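Local structure of guanine deaminase (6OHB) at the interface of chains A and B. The protein catalyses the zinc-dependent hydrolytic deamination of guanine to xanthine and ammonia, a step of purine breakdown. Numbering follows the deposited sequence. Chains: chain A/B, Guanine deaminase.

The interface of chains A and B. Residues chain A 88-89, 122, 125, 334; chain B 397-398, 401.
The ring of A:Phe125 meets a methyl of B:Leu401 at its rim: CD2 sits above the ring plane but outside the ring outline, by the CE2-CZ edge and 3.7 Å from CE2, while the backbone carbonyl oxygen of B:Pro397 stands beyond the far end of the ring, 4.1 Å from CZ. The second ring, A:Phe334, is turned about 74° to the first; at its edge and in its plane sits the hydroxyl OG of A:Ser88, from its own chain, and its CE1 corner approaches CD1 of B:Leu398 at 4.0 Å, the two side chains crossing at a slant. The patch is a worked example of a leucine methyl inserted into an apolar pocket of the partner chain, with one face of helix 397-404 of chain B set against helix 116-132 and loops of chain A. B:Leu401 has the most surface hidden among the residues described, 68 Å². Its CG is anti to the backbone N (chi1 179°), which extends the side chain away from its helix and carries CD2 into the pocket between A:Phe125 and the methyl of A:Met122. CE of A:Met122 meets CD2 tip to tip at 3.7 Å, delivered there by a chain bent at chi2 and chi3. A:Glu89 and A:Ser88 also line the pocket with aliphatic carbon: CB of A:Glu89 is 3.9 Å from CG of B:Leu401, with the carboxylate lying farther back, and CB of A:Ser88 is 4.0 Å from CD2 of B:Leu401. Replacing A:Phe125 by an alanine would probably deprive the CD2 methyl of B:Leu401 of the ring rim it packs against and open a gap between the two helices. A:Ser88 and A:Glu89 directly follow the segment expected to bind substrate, so the partner chain may help to steady that loop. Both chains being copies, a two-fold twin repeats the patch in this deposited dimer, although the structure alone does not establish the state in solution. One turn before B:Leu401, CD1 of B:Leu398 also rests 3.4 Å from the backbone O of A:Ser88.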
ATOM      1  N   SER A  88      11.424  14.309  -3.109  1.00 55.52           N
ATOM      2  CA  SER A  88      10.525  13.512  -3.939  1.00 52.76           C
ATOM      3  C   SER A  88      11.278  12.451  -4.738  1.00 59.15           C
ATOM      4  O   SER A  88      10.771  11.340  -4.934  1.00 56.74           O
ATOM      5  CB  SER A  88       9.737  14.427  -4.877  1.00 44.13           C
ATOM      6  OG  SER A  88       8.951  15.357  -4.151  1.00 55.39           O
ATOM      7  N   GLU A  89      12.491  12.762  -5.191  1.00 53.46           N
ATOM      8  CA  GLU A  89      13.245  11.870  -6.063  1.00 54.63           C
ATOM      9  C   GLU A  89      14.045  10.812  -5.312  1.00 54.96           C
ATOM     10  O   GLU A  89      14.647   9.944  -5.954  1.00 55.56           O
ATOM     11  CB  GLU A  89      14.188  12.685  -6.960  1.00 58.35           C
ATOM     12  CG  GLU A  89      15.319  13.381  -6.218  1.00 56.95           C
ATOM     13  CD  GLU A  89      14.978  14.809  -5.820  1.00 62.57           C
ATOM     14  OE1 GLU A  89      13.839  15.053  -5.362  1.00 65.06           O
ATOM     15  OE2 GLU A  89      15.853  15.690  -5.968  1.00 63.15           O
ATOM     16  N   MET A 122      11.494  21.660  -8.922  1.00 46.20           N
ATOM     17  CA  MET A 122      10.962  20.693  -7.975  1.00 45.01           C
ATOM     18  C   MET A 122       9.876  21.293  -7.095  1.00 47.17           C
ATOM     19  O   MET A 122       9.016  20.557  -6.609  1.00 44.01           O
ATOM     20  CB  MET A 122      12.087  20.119  -7.118  1.00 48.02           C
ATOM     21  CG  MET A 122      13.121  19.322  -7.915  1.00 55.68           C
ATOM     22  SD  MET A 122      12.387  18.125  -9.052  1.00 54.60           S
ATOM     23  CE  MET A 122      11.830  16.861  -7.909  1.00 45.86           C
ATOM     24  N   PHE A 125       6.873  20.801  -9.229  1.00 45.18           N
ATOM     25  CA  PHE A 125       6.527  19.377  -9.196  1.00 42.70           C
ATOM     26  C   PHE A 125       5.860  18.992  -7.878  1.00 40.52           C
ATOM     27  O   PHE A 125       4.882  18.231  -7.862  1.00 41.68           O
ATOM     28  CB  PHE A 125       7.785  18.530  -9.428  1.00 41.81           C
ATOM     29  CG  PHE A 125       7.549  17.046  -9.332  1.00 34.95           C
ATOM     30  CD1 PHE A 125       7.210  16.313 -10.453  1.00 37.88           C
ATOM     31  CD2 PHE A 125       7.673  16.383  -8.122  1.00 41.11           C
ATOM     32  CE1 PHE A 125       6.991  14.945 -10.369  1.00 41.93           C
ATOM     33  CE2 PHE A 125       7.454  15.017  -8.034  1.00 40.13           C
ATOM     34  CZ  PHE A 125       7.111  14.299  -9.160  1.00 39.59           C
ATOM     35  N   PHE A 334       2.335  10.462  -2.031  1.00 40.53           N
ATOM     36  CA  PHE A 334       1.708  11.719  -1.629  1.00 42.93           C
ATOM     37  C   PHE A 334       0.255  11.545  -1.211  1.00 38.17           C
ATOM     38  O   PHE A 334      -0.363  12.515  -0.760  1.00 43.70           O
ATOM     39  CB  PHE A 334       1.727  12.744  -2.771  1.00 41.49           C
ATOM     40  CG  PHE A 334       3.055  13.415  -2.995  1.00 43.00           C
ATOM     41  CD1 PHE A 334       4.041  12.801  -3.756  1.00 43.89           C
ATOM     42  CD2 PHE A 334       3.301  14.677  -2.481  1.00 39.63           C
ATOM     43  CE1 PHE A 334       5.255  13.429  -3.982  1.00 42.39           C
ATOM     44  CE2 PHE A 334       4.515  15.308  -2.699  1.00 41.38           C
ATOM     45  CZ  PHE A 334       5.491  14.684  -3.450  1.00 42.83           C
TER
ATOM     46  N   PRO B 397       4.053   9.918 -12.450  1.00 62.93           N
ATOM     47  CA  PRO B 397       5.053  10.998 -12.296  1.00 60.46           C
ATOM     48  C   PRO B 397       6.097  10.765 -11.211  1.00 51.64           C
ATOM     49  O   PRO B 397       7.295  10.958 -11.460  1.00 42.88           O
ATOM     50  CB  PRO B 397       4.176  12.229 -11.991  1.00 58.31           C
ATOM     51  CG  PRO B 397       2.826  11.667 -11.586  1.00 54.03           C
ATOM     52  CD  PRO B 397       2.684  10.462 -12.460  1.00 67.87           C
ATOM     53  N   LEU B 398       5.681  10.356 -10.010  1.00 44.36           N
ATOM     54  CA  LEU B 398       6.657  10.068  -8.964  1.00 45.57           C
ATOM     55  C   LEU B 398       7.480   8.833  -9.307  1.00 51.09           C
ATOM     56  O   LEU B 398       8.702   8.809  -9.093  1.00 45.00           O
ATOM     57  CB  LEU B 398       5.962   9.885  -7.617  1.00 42.36           C
ATOM     58  CG  LEU B 398       6.927   9.774  -6.433  1.00 51.17           C
ATOM     59  CD1 LEU B 398       7.677  11.083  -6.224  1.00 45.21           C
ATOM     60  CD2 LEU B 398       6.214   9.354  -5.154  1.00 50.58           C
ATOM     61  N   LEU B 401       9.947   9.848 -11.903  1.00 41.84           N
ATOM     62  CA  LEU B 401      11.004  10.682 -11.341  1.00 46.98           C
ATOM     63  C   LEU B 401      12.031   9.842 -10.593  1.00 44.92           C
ATOM     64  O   LEU B 401      13.239  10.078 -10.710  1.00 46.29           O
ATOM     65  CB  LEU B 401      10.406  11.743 -10.417  1.00 50.32           C
ATOM     66  CG  LEU B 401      11.402  12.685  -9.731  1.00 54.19           C
ATOM     67  CD1 LEU B 401      11.984  13.673 -10.731  1.00 49.24           C
ATOM     68  CD2 LEU B 401      10.749  13.420  -8.563  1.00 47.10           C
TER